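Local coordinates for protein 3-oxo-glucose-6-phosphate:glutamate aminotransferase (Bacillus subtilis subsp. subtilis, PDB 4K2M) that catalyses the reversible pyridoxal phosphate-dependent transamination between 3-dehydro-glucose 6-phosphate and glutamate that yields kanosamine 6-phosphate, a step in antibiotic biosynthesis, at residues Lys110-Tyr115 / Arg119-Thr124; Asn80-Asp85 / Met309-Leu314. All coordinates share one frame; numbering follows the deposited sequence. Where two conformers were deposited one is given.

How the contacts relate
Both contacts belong to the aminotransferase part of the chain, and their centres lie about 20 Å apart. Contact 1 is local, joining helix 103-116 to strand 120-124 across a short turn, whereas contact 2 brings together segments more than 220 residues apart in sequence. Helix 103-116 connects them: V111 CG1 of contact 1 packs on M309 SD of contact 2 at 3.5 Å, and Y115 OH lies 3.7 Å from L312 CD2. Neither contact is placed in the pocket itself. The L112 side chain is about 12 Å from the bound external aldimine, and the E82 side chain is about 9 Å from that of P247, a residue assigned to substrate binding.

Contact 1: residues Lys110-Tyr115 / Arg119-Thr124; sequences KVLSTY and RYVIAT
The side chain of L112 and the backbone of S113 meet the two methyl groups of V121, where helix 103-116 packs on strand 120-124. This is an alpha-beta unit of the aspartate aminotransferase fold: the helix runs into an outermost strand, within this chain, of the seven-stranded mixed sheet. The branches of V121 divide the work. CG1 meets L112, with CB and CD1 of the leucine each 3.9 Å away, and the two side chains cross at about a right angle. CG2 turns to the helix backbone instead, lying 3.6 Å from S113 CA; the serine CB is a looser neighbour. This close approach fits the nearest backbone pairing, in which S113 CA and V121 CA are 5.7 Å apart.

The V121 torsion accounts for the division: CG1 stands opposite the backbone N (chi1 172°) and CG2 opposite the carbonyl carbon, so that CG1 faces mainly L112 and CG2 mainly the backbone of S113. Polar atoms add little across the interface. S113 OG comes within 3.6 Å of R119 O, a close approach that is not a hydrogen bond; its bond goes to K118 O in the intervening turn and thus ties the end of the helix to the approach to the strand.

A second shell fixes the strand: Y120, I122 and T124 make backbone hydrogen bonds to T262, I260 and G258 of the antiparallel neighbour, strand 258-262, while the side chains of Y120 and I122, which point away from helix 103-116, pack on helix 265-275, so the strand lies between two helices. E109, one turn before S113 on the same helix, adds a polar tie farther along the strand, its OE2 accepting a hydrogen bond from A123 N.

Contact 2: residues Asn80-Asp85 / Met309-Leu314; sequences NDEVED and MKYLSL
Y311 CG lies opposite its own carbonyl carbon (chi1 -64°), which sends the tyrosine ring toward helix 80-93; E82 and D85 have the same kind of first torsion, and it turns their side chains to meet the ring. The contact, part of the aminotransferase fold, is the packing of the 3-10 turn 309-311, ahead of the long helix that follows, on the N-terminal turns of helix 80-93. E82 supplies a CH-pi contact: its CG sits 3.5 Å from the centroid of the Y311 ring and 13° off the ring normal, which places it over the middle of one face. E82 and Y311 run antiparallel, each extending past the other.

At the far end of the ring, Y311 OH donates a 2.8 Å hydrogen bond to D85 OD2. That oxygen lies in the ring plane, but the hydroxyl reaches it from above the carboxylate plane, 47° out of it. D85 OD2 also forms a salt bridge with R42, whose side chain touches Y311, so one carboxylate oxygen links three parts of the chain. The E82 carboxylate is directed elsewhere, to a salt bridge with R308 and a hydrogen bond from T79 N, both of which probably help hold its CG over the ring. D81 also lies at the ring edge, its CB 3.3 Å from Y311 OH.

Contact 1: residues Lys110-Tyr115 / Arg119-Thr124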
# COMPACT_ATOMS: atom_id res chain seq x y z
N LYS A 110 -10.05 10.89 11.94
CA LYS A 110 -10.93 11.82 12.64
C LYS A 110 -11.23 13.10 11.83
O LYS A 110 -12.38 13.56 11.77
CB LYS A 110 -10.33 12.19 14.01
CG LYS A 110 -11.25 13.09 14.83
CD LYS A 110 -12.67 12.53 14.85
CE LYS A 110 -13.69 13.61 15.16
NZ LYS A 110 -13.35 14.34 16.42
N VAL A 111 -10.21 13.66 11.19
CA VAL A 111 -10.42 14.85 10.36
C VAL A 111 -11.32 14.54 9.16
O VAL A 111 -12.20 15.33 8.79
CB VAL A 111 -9.06 15.41 9.89
CG1 VAL A 111 -9.25 16.22 8.65
CG2 VAL A 111 -8.41 16.25 10.98
N LEU A 112 -11.11 13.38 8.55
CA LEU A 112 -11.97 12.94 7.46
C LEU A 112 -13.40 12.71 7.92
O LEU A 112 -14.36 13.02 7.19
CB LEU A 112 -11.42 11.65 6.84
CG LEU A 112 -10.15 11.83 6.01
CD1 LEU A 112 -9.62 10.45 5.59
CD2 LEU A 112 -10.43 12.69 4.77
N SER A 113 -13.55 12.14 9.11
CA SER A 113 -14.87 11.86 9.68
C SER A 113 -15.67 13.15 9.80
O SER A 113 -16.84 13.22 9.43
CB SER A 113 -14.71 11.19 11.05
OG SER A 113 -15.92 11.23 11.78
N THR A 114 -15.01 14.18 10.30
CA THR A 114 -15.64 15.49 10.47
C THR A 114 -15.96 16.13 9.12
O THR A 114 -17.06 16.68 8.91
CB THR A 114 -14.75 16.42 11.28
OG1 THR A 114 -14.52 15.83 12.57
CG2 THR A 114 -15.41 17.79 11.45
N TYR A 115 -15.02 16.05 8.20
CA TYR A 115 -15.21 16.63 6.87
C TYR A 115 -16.34 15.95 6.12
O TYR A 115 -17.18 16.63 5.51
CB TYR A 115 -13.90 16.54 6.10
CG TYR A 115 -13.94 17.08 4.69
CD1 TYR A 115 -13.97 18.45 4.44
CD2 TYR A 115 -13.90 16.21 3.60
CE1 TYR A 115 -13.98 18.95 3.14
CE2 TYR A 115 -13.90 16.70 2.29
CZ TYR A 115 -13.94 18.06 2.07
OH TYR A 115 -13.93 18.54 0.78
N ARG A 119 -19.61 8.87 10.61
CA ARG A 119 -19.17 8.55 11.96
C ARG A 119 -17.85 7.79 11.99
O ARG A 119 -17.04 7.99 12.88
CB ARG A 119 -20.26 7.75 12.69
CG ARG A 119 -21.60 8.47 12.80
CD ARG A 119 -22.65 7.56 13.42
NE ARG A 119 -22.20 7.06 14.72
CZ ARG A 119 -22.80 6.10 15.41
NH1 ARG A 119 -23.90 5.52 14.94
NH2 ARG A 119 -22.30 5.72 16.58
N TYR A 120 -17.64 6.92 11.00
CA TYR A 120 -16.46 6.06 10.98
C TYR A 120 -15.71 6.16 9.68
O TYR A 120 -16.31 6.07 8.61
CB TYR A 120 -16.89 4.60 11.20
CG TYR A 120 -17.71 4.42 12.45
CD1 TYR A 120 -17.10 4.44 13.70
CD2 TYR A 120 -19.09 4.27 12.38
CE1 TYR A 120 -17.84 4.29 14.85
CE2 TYR A 120 -19.85 4.13 13.53
CZ TYR A 120 -19.21 4.14 14.76
OH TYR A 120 -19.95 3.99 15.91
N VAL A 121 -14.41 6.35 9.77
CA VAL A 121 -13.55 6.39 8.60
C VAL A 121 -12.41 5.43 8.84
O VAL A 121 -11.77 5.46 9.89
CB VAL A 121 -13.01 7.81 8.34
CG1 VAL A 121 -11.96 7.79 7.22
CG2 VAL A 121 -14.16 8.74 7.96
N ILE A 122 -12.19 4.54 7.88
CA ILE A 122 -11.12 3.57 7.95
C ILE A 122 -10.18 3.90 6.80
O ILE A 122 -10.55 3.73 5.63
CB ILE A 122 -11.65 2.14 7.78
CG1 ILE A 122 -12.66 1.79 8.87
CG2 ILE A 122 -10.50 1.15 7.82
CD1 ILE A 122 -14.15 2.05 8.50
N ALA A 123 -8.99 4.39 7.13
CA ALA A 123 -8.02 4.79 6.11
C ALA A 123 -7.31 3.53 5.58
O ALA A 123 -6.86 2.69 6.36
CB ALA A 123 -7.02 5.79 6.66
N THR A 124 -7.22 3.41 4.26
CA THR A 124 -6.72 2.19 3.64
C THR A 124 -5.50 2.48 2.79
O THR A 124 -5.11 3.64 2.59
CB THR A 124 -7.79 1.56 2.73
OG1 THR A 124 -8.15 2.50 1.71
CG2 THR A 124 -9.04 1.19 3.50

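Contact 2: residues Asn80-Asp85 / Met309-Leu314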
# COMPACT_ATOMS: atom_id res chain seq x y z
N ASN A 80 5.45 24.19 -4.24
CA ASN A 80 6.63 24.35 -3.39
C ASN A 80 6.23 24.45 -1.92
O ASN A 80 6.93 23.94 -1.04
CB ASN A 80 7.45 25.57 -3.82
CG ASN A 80 8.17 25.37 -5.15
OD1 ASN A 80 8.38 24.25 -5.59
ND2 ASN A 80 8.56 26.48 -5.78
N ASP A 81 5.12 25.12 -1.64
CA ASP A 81 4.67 25.26 -0.25
C ASP A 81 4.31 23.90 0.37
O ASP A 81 4.58 23.64 1.54
CB ASP A 81 3.51 26.25 -0.14
CG ASP A 81 3.97 27.71 -0.22
OD1 ASP A 81 5.19 27.97 -0.23
OD2 ASP A 81 3.09 28.60 -0.25
N GLU A 82 3.70 23.04 -0.43
CA GLU A 82 3.37 21.70 0.07
C GLU A 82 4.65 20.94 0.38
O GLU A 82 4.75 20.28 1.43
CB GLU A 82 2.52 20.93 -0.94
CG GLU A 82 1.09 21.42 -1.05
CD GLU A 82 0.34 20.75 -2.18
OE1 GLU A 82 0.43 21.26 -3.32
OE2 GLU A 82 -0.33 19.73 -1.92
N VAL A 83 5.63 21.03 -0.51
CA VAL A 83 6.89 20.32 -0.32
C VAL A 83 7.54 20.76 0.97
O VAL A 83 8.04 19.94 1.75
CB VAL A 83 7.85 20.50 -1.52
CG1 VAL A 83 9.23 19.93 -1.20
CG2 VAL A 83 7.29 19.80 -2.75
N GLU A 84 7.51 22.07 1.23
CA GLU A 84 8.07 22.60 2.47
C GLU A 84 7.33 22.07 3.70
O GLU A 84 7.97 21.62 4.66
CB GLU A 84 8.06 24.14 2.44
CG GLU A 84 8.60 24.79 3.70
CD GLU A 84 8.85 26.28 3.52
OE1 GLU A 84 8.59 26.80 2.42
OE2 GLU A 84 9.30 26.93 4.49
N ASP A 85 6.00 22.10 3.67
CA ASP A 85 5.19 21.57 4.76
C ASP A 85 5.48 20.09 5.01
O ASP A 85 5.54 19.65 6.15
CB ASP A 85 3.69 21.71 4.46
CG ASP A 85 3.21 23.15 4.54
OD1 ASP A 85 3.95 24.00 5.09
OD2 ASP A 85 2.09 23.42 4.06
N MET A 309 -3.92 18.25 2.96
CA MET A 309 -5.35 18.53 3.07
C MET A 309 -5.61 20.00 3.29
O MET A 309 -6.72 20.48 3.00
CB MET A 309 -5.98 17.73 4.21
CG MET A 309 -7.48 17.52 4.08
SD MET A 309 -8.10 16.34 5.30
CE MET A 309 -6.61 16.19 6.27
N LYS A 310 -4.61 20.73 3.78
CA LYS A 310 -4.78 22.16 4.05
C LYS A 310 -5.03 22.95 2.77
O LYS A 310 -5.49 24.09 2.82
CB LYS A 310 -3.55 22.71 4.76
CG LYS A 310 -3.28 22.05 6.10
CD LYS A 310 -1.93 22.47 6.65
CE LYS A 310 -1.74 21.92 8.05
NZ LYS A 310 -0.41 22.30 8.60
N TYR A 311 -4.74 22.32 1.64
CA TYR A 311 -4.85 22.96 0.33
C TYR A 311 -6.14 22.57 -0.41
O TYR A 311 -6.43 23.12 -1.47
CB TYR A 311 -3.62 22.61 -0.55
CG TYR A 311 -2.31 23.13 0.00
CD1 TYR A 311 -1.70 24.25 -0.54
CD2 TYR A 311 -1.69 22.49 1.07
CE1 TYR A 311 -0.49 24.74 -0.01
CE2 TYR A 311 -0.49 22.97 1.60
CZ TYR A 311 0.10 24.08 1.06
OH TYR A 311 1.29 24.51 1.61
N LEU A 312 -6.93 21.66 0.16
CA LEU A 312 -8.06 21.07 -0.58
C LEU A 312 -9.19 22.03 -0.97
O LEU A 312 -9.61 22.06 -2.13
CB LEU A 312 -8.64 19.86 0.18
CG LEU A 312 -9.86 19.17 -0.43
CD1 LEU A 312 -9.56 18.71 -1.86
CD2 LEU A 312 -10.30 17.99 0.46
N SER A 313 -9.70 22.82 -0.03
CA SER A 313 -10.78 23.74 -0.39
C SER A 313 -10.33 24.73 -1.46
O SER A 313 -11.07 24.97 -2.42
CB SER A 313 -11.29 24.49 0.83
OG SER A 313 -11.95 23.58 1.70
N LEU A 314 -9.14 25.29 -1.30
CA LEU A 314 -8.62 26.25 -2.28
C LEU A 314 -8.45 25.56 -3.64
O LEU A 314 -8.84 26.10 -4.67
CB LEU A 314 -7.29 26.83 -1.84
CG LEU A 314 -6.58 27.66 -2.92
CD1 LEU A 314 -7.37 28.93 -3.24
CD2 LEU A 314 -5.14 27.99 -2.53